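Local structure of malonyl-CoA-[acyl-carrier-protein] transacylase (Coxiella burnetii, 3TQE) at residues G157-P162 / S204-M209; N166-T171 / R260-I265. The protein probably transfers the malonyl group of malonyl-CoA to holo-acyl carrier protein, giving malonyl-[ACP] and free CoA, a step of fatty acid metabolism. All coordinates share one frame; numbering follows the deposited sequence.

In the fold
Contact 1 (157-162 with 204-209) and contact 2 (166-171 with 260-265) share strand 160-167 and lie with their centres about 18 Å apart in the acyl transferase domain. Contact 1 lies where that strand begins, contact 2 where it ends and turns back into strand 170-174, its antiparallel neighbour in the mixed sheet. Along the chain the segments alternate, 157-162, 166-171, 204-209, 260-265, and Pro162 packs on Thr171 between the two contacts. The strand thus touches, at its two ends, the loop bearing His205 and the helix bearing Trp261, both near the predicted active site; the Trp261 side chain is about 8 Å from that of Ser96.

Contact 1. Residues G157-P162 / S204-M209; sequences GQVVQP and SHCPLM. With GLY (glycine), chain B.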
# COMPACT_ATOMS: atom_id res chain seq x y z
N GLY A 157 -12.22 -26.25 -5.44
CA GLY A 157 -11.87 -26.08 -6.83
C GLY A 157 -11.69 -24.67 -7.33
O GLY A 157 -11.15 -24.45 -8.44
N GLN A 158 -12.16 -23.72 -6.54
CA GLN A 158 -12.00 -22.31 -6.82
C GLN A 158 -10.79 -21.78 -6.09
O GLN A 158 -10.11 -22.51 -5.37
CB GLN A 158 -13.26 -21.55 -6.38
CG GLN A 158 -14.50 -21.89 -7.17
CD GLN A 158 -15.62 -20.94 -6.84
OE1 GLN A 158 -16.14 -20.98 -5.73
NE2 GLN A 158 -15.97 -20.05 -7.78
N VAL A 159 -10.50 -20.51 -6.30
CA VAL A 159 -9.40 -19.84 -5.64
C VAL A 159 -9.91 -19.06 -4.44
O VAL A 159 -10.84 -18.26 -4.55
CB VAL A 159 -8.72 -18.84 -6.59
CG1 VAL A 159 -7.65 -18.03 -5.87
CG2 VAL A 159 -8.12 -19.56 -7.75
N VAL A 160 -9.29 -19.27 -3.31
CA VAL A 160 -9.49 -18.41 -2.15
C VAL A 160 -8.30 -18.60 -1.25
O VAL A 160 -7.93 -19.71 -0.91
CB VAL A 160 -10.81 -18.68 -1.40
CG1 VAL A 160 -10.95 -20.15 -1.00
CG2 VAL A 160 -10.97 -17.74 -0.20
N GLN A 161 -7.65 -17.50 -0.90
CA GLN A 161 -6.48 -17.59 -0.07
C GLN A 161 -6.18 -16.30 0.63
O GLN A 161 -6.68 -15.27 0.24
CB GLN A 161 -5.27 -17.99 -0.88
CG GLN A 161 -4.97 -17.19 -2.08
CD GLN A 161 -3.97 -17.93 -2.98
OE1 GLN A 161 -4.29 -18.96 -3.60
NE2 GLN A 161 -2.77 -17.43 -3.04
N PRO A 162 -5.32 -16.36 1.66
CA PRO A 162 -4.84 -15.13 2.28
C PRO A 162 -4.17 -14.22 1.25
O PRO A 162 -3.41 -14.68 0.41
CB PRO A 162 -3.87 -15.65 3.35
CG PRO A 162 -4.37 -17.03 3.68
CD PRO A 162 -4.81 -17.55 2.35
N SER A 204 -7.25 -9.07 -5.44
CA SER A 204 -5.82 -8.86 -5.55
C SER A 204 -5.03 -9.86 -4.72
O SER A 204 -5.58 -10.51 -3.83
CB SER A 204 -5.47 -7.42 -5.17
OG SER A 204 -5.94 -7.09 -3.88
N HIS A 205 -3.75 -9.99 -5.04
CA HIS A 205 -2.82 -10.80 -4.28
C HIS A 205 -3.21 -12.23 -4.21
O HIS A 205 -3.11 -12.84 -3.17
CB HIS A 205 -2.64 -10.21 -2.89
CG HIS A 205 -2.22 -8.80 -2.96
ND1 HIS A 205 -1.03 -8.43 -3.53
CD2 HIS A 205 -2.86 -7.65 -2.64
CE1 HIS A 205 -0.94 -7.11 -3.53
NE2 HIS A 205 -2.05 -6.62 -3.02
N CYS A 206 -3.64 -12.75 -5.35
CA CYS A 206 -3.93 -14.15 -5.50
C CYS A 206 -3.73 -14.52 -6.93
O CYS A 206 -3.56 -13.66 -7.78
CB CYS A 206 -5.34 -14.47 -5.00
SG CYS A 206 -6.70 -14.12 -6.09
N PRO A 207 -3.77 -15.81 -7.25
CA PRO A 207 -3.49 -16.23 -8.61
C PRO A 207 -4.46 -15.72 -9.67
O PRO A 207 -4.12 -15.72 -10.85
CB PRO A 207 -3.54 -17.75 -8.51
CG PRO A 207 -3.13 -18.02 -7.15
CD PRO A 207 -3.72 -16.95 -6.32
N LEU A 208 -5.63 -15.24 -9.28
CA LEU A 208 -6.52 -14.64 -10.26
C LEU A 208 -5.95 -13.39 -10.90
O LEU A 208 -6.42 -12.96 -11.94
CB LEU A 208 -7.87 -14.31 -9.66
CG LEU A 208 -8.62 -15.53 -9.15
CD1 LEU A 208 -9.94 -15.05 -8.61
CD2 LEU A 208 -8.80 -16.56 -10.27
N MSE A 209 -4.93 -12.80 -10.29
CA MSE A 209 -4.27 -11.66 -10.86
C MSE A 209 -3.22 -12.03 -11.89
O MSE A 209 -2.61 -11.15 -12.48
CB MSE A 209 -3.63 -10.83 -9.77
CG MSE A 209 -4.56 -10.06 -8.91
SE MSE A 209 -5.68 -8.76 -9.84
CE MSE A 209 -7.28 -9.83 -9.95
N GLY B . -4.87 -4.58 -2.28
CA GLY B . -4.76 -3.29 -3.04
C GLY B . -3.86 -3.40 -4.26
O GLY B . -3.30 -2.42 -4.79
OXT GLY B . -3.65 -4.51 -4.73
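Gln161 and Pro207 meet tip to tip: Pro207 CD sits over the flat face of the glutamine's terminal amide, 3.4 Å from both Gln161 OE1 and Gln161 NE2. The amide is carried there by a chain that is extended beyond CG and starts with CG between its own backbone N and carbonyl carbon (chi1 53°), which also brings Gln161 CG over Cys206 CB at 4.0 Å. Val159, two residues back along the chain, reaches the cysteine at its sulfur, with both methyls in use. Its CG1, anti to the backbone N, touches Cys206 SG at 4.0 Å and also reaches the proline ring, while CG2 meets Leu208 CD2 at 4.0 Å, the valine and leucine side chains running past each other in opposite directions. No hydrogen bond joins the two segments; side-chain packing carries the contact. The touching parts run in opposite directions, without strand pairing, Val159 level with Leu208 and Gln161 with Cys206; a face at the start of strand 160-167, with Val159 just before it, is turned to a loop that ends in the short 3-10 turn 207-209, ahead of helix 210-220. That turn is tied by Met209 N to Cys206 O, and Leu208 N gives a long bond to Cys206 SG (3.5 Å, N-H...S angle 150°), which helps to hold the sulfur. One residue back along the loop, His205 sends its ring away from the strand toward the predicted active site. Its NE2 is hydrogen-bonded to Ser96, the predicted nucleophile, and ND1 to the carbonyl of Gln254, an arrangement consistent with a serine-histidine pair. The bound glycine gives its N to Ser204 OG (3.2 Å) and is also held by Arg121, its N lying at the edge of the His205 ring, in plane.

Contact 2. Residues N166-T171 / R260-I265; sequences NSTDQT and RWVETI
The indole of Trp261 turns its edge to the strand: Asn166 O lies near the ring plane, 3.5 Å from Trp261 CD1, a close CH...O approach. One face of the ring carries Ile265 CD1, 3.5 Å above the plane and offset toward the rim, from one helical turn further on. The Asn166 amide stands almost upright to the indole, the planes 87° apart, with its OD1 4.2 Å from Trp261 CB; the main polar partner of that oxygen is His95, whose ring also meets the indole with planes at about 55°. Asn166 O is buried here without a hydrogen-bonding partner. Next along the helix, Val262 CB packs over Ser167 CA at 4.3 Å, and Val262 CG2 meets Thr168 CG2 at the exposed margin.

The hairpin of strands 160-167 and 170-174 turns through a type I turn from Ser167 to Gln170. At the base of the turn, Asn166 and Ser167 both face Gln170 in a classic beta bulge, their amides sharing Gln170 O. Arg260, at the N-cap position of the helix, offers its carbonyl to both Thr264 N and Thr264 OG1 (2.8 Å to the latter), which come from opposite faces of the carbonyl plane. Its guanidinium grips Glu263 side-on, NE to OE1 and NH2 to OE2. Both bonds are nearly straight and lie in the guanidinium plane, yet they meet the carboxylate from above its plane, while NH1 bonds to Val236 O.

Around this junction strand 160-167 runs beside strand 259-260 and keeps a backbone bond, Val262 with Leu165, to the start of helix 261-270. Strand 91-94 meets the helix through Ala93, which touches Trp261 and Thr264, and helix 284-292 covers Asn166 and Gln170 with Leu288 and Ile265 with Ile289.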
# COMPACT_ATOMS: atom_id res chain seq x y z
N ASN A 166 -2.32 -8.54 7.48
CA ASN A 166 -2.30 -7.14 7.89
C ASN A 166 -1.91 -6.91 9.32
O ASN A 166 -1.15 -5.98 9.62
CB ASN A 166 -3.62 -6.46 7.60
CG ASN A 166 -3.75 -6.08 6.18
OD1 ASN A 166 -2.75 -6.06 5.45
ND2 ASN A 166 -4.95 -5.78 5.75
N SER A 167 -2.43 -7.72 10.20
CA SER A 167 -2.03 -7.64 11.58
C SER A 167 -2.17 -9.03 12.13
O SER A 167 -2.60 -9.96 11.47
CB SER A 167 -2.89 -6.64 12.33
OG SER A 167 -4.02 -7.30 12.88
N THR A 168 -1.82 -9.20 13.39
CA THR A 168 -1.64 -10.55 13.85
C THR A 168 -2.98 -11.38 13.76
O THR A 168 -3.01 -12.55 13.33
CB THR A 168 -0.94 -10.47 15.23
OG1 THR A 168 -0.59 -9.08 15.50
CG2 THR A 168 0.36 -11.29 15.18
N ASP A 169 -4.08 -10.72 14.03
CA ASP A 169 -5.36 -11.39 13.92
C ASP A 169 -6.24 -10.71 12.89
O ASP A 169 -7.46 -10.74 13.01
CB ASP A 169 -6.04 -11.47 15.29
CG ASP A 169 -6.61 -10.14 15.77
OD1 ASP A 169 -6.15 -9.06 15.33
OD2 ASP A 169 -7.54 -10.17 16.62
N GLN A 170 -5.65 -10.10 11.86
CA GLN A 170 -6.42 -9.44 10.82
C GLN A 170 -5.83 -9.84 9.48
O GLN A 170 -4.68 -9.51 9.16
CB GLN A 170 -6.37 -7.93 11.00
CG GLN A 170 -7.14 -7.14 9.98
CD GLN A 170 -7.14 -5.65 10.28
OE1 GLN A 170 -7.14 -5.22 11.44
NE2 GLN A 170 -7.14 -4.84 9.23
N THR A 171 -6.61 -10.57 8.70
CA THR A 171 -6.13 -11.06 7.42
C THR A 171 -7.22 -10.79 6.42
O THR A 171 -8.38 -11.00 6.72
CB THR A 171 -5.84 -12.60 7.49
OG1 THR A 171 -4.79 -12.88 8.44
CG2 THR A 171 -5.45 -13.18 6.13
N ARG A 260 2.79 -9.37 2.89
CA ARG A 260 3.24 -9.84 4.18
C ARG A 260 3.52 -8.66 5.09
O ARG A 260 4.66 -8.41 5.48
CB ARG A 260 4.45 -10.75 3.99
CG ARG A 260 4.07 -11.98 3.21
CD ARG A 260 5.25 -12.68 2.67
NE ARG A 260 6.04 -13.29 3.72
CZ ARG A 260 7.16 -13.98 3.49
NH1 ARG A 260 7.65 -14.12 2.27
NH2 ARG A 260 7.81 -14.52 4.50
N TRP A 261 2.47 -7.95 5.43
CA TRP A 261 2.64 -6.72 6.19
C TRP A 261 3.06 -6.98 7.63
O TRP A 261 3.97 -6.32 8.14
CB TRP A 261 1.38 -5.88 6.12
CG TRP A 261 1.57 -4.52 6.62
CD1 TRP A 261 1.08 -3.98 7.76
CD2 TRP A 261 2.37 -3.50 6.01
NE1 TRP A 261 1.49 -2.68 7.88
CE2 TRP A 261 2.30 -2.37 6.83
CE3 TRP A 261 3.13 -3.44 4.85
CZ2 TRP A 261 2.95 -1.18 6.50
CZ3 TRP A 261 3.79 -2.27 4.55
CH2 TRP A 261 3.69 -1.17 5.36
N VAL A 262 2.45 -7.93 8.29
CA VAL A 262 2.82 -8.15 9.67
C VAL A 262 4.30 -8.57 9.74
O VAL A 262 5.02 -8.07 10.60
CB VAL A 262 1.85 -9.08 10.40
CG1 VAL A 262 1.67 -10.36 9.62
CG2 VAL A 262 2.32 -9.31 11.85
N GLU A 263 4.77 -9.41 8.84
CA GLU A 263 6.18 -9.79 8.86
C GLU A 263 7.07 -8.60 8.56
O GLU A 263 8.17 -8.49 9.09
CB GLU A 263 6.46 -10.90 7.86
CG GLU A 263 5.97 -12.22 8.30
CD GLU A 263 5.93 -13.21 7.16
OE1 GLU A 263 5.00 -13.12 6.32
OE2 GLU A 263 6.84 -14.07 7.11
N THR A 264 6.62 -7.71 7.69
CA THR A 264 7.38 -6.49 7.38
C THR A 264 7.54 -5.63 8.63
O THR A 264 8.65 -5.18 8.93
CB THR A 264 6.71 -5.70 6.28
OG1 THR A 264 6.72 -6.49 5.09
CG2 THR A 264 7.41 -4.38 6.04
N ILE A 265 6.46 -5.42 9.35
CA ILE A 265 6.52 -4.59 10.54
C ILE A 265 7.37 -5.27 11.59
O ILE A 265 8.18 -4.62 12.25
CB ILE A 265 5.12 -4.26 11.06
CG1 ILE A 265 4.33 -3.46 10.02
CG2 ILE A 265 5.18 -3.56 12.39
CD1 ILE A 265 4.99 -2.20 9.52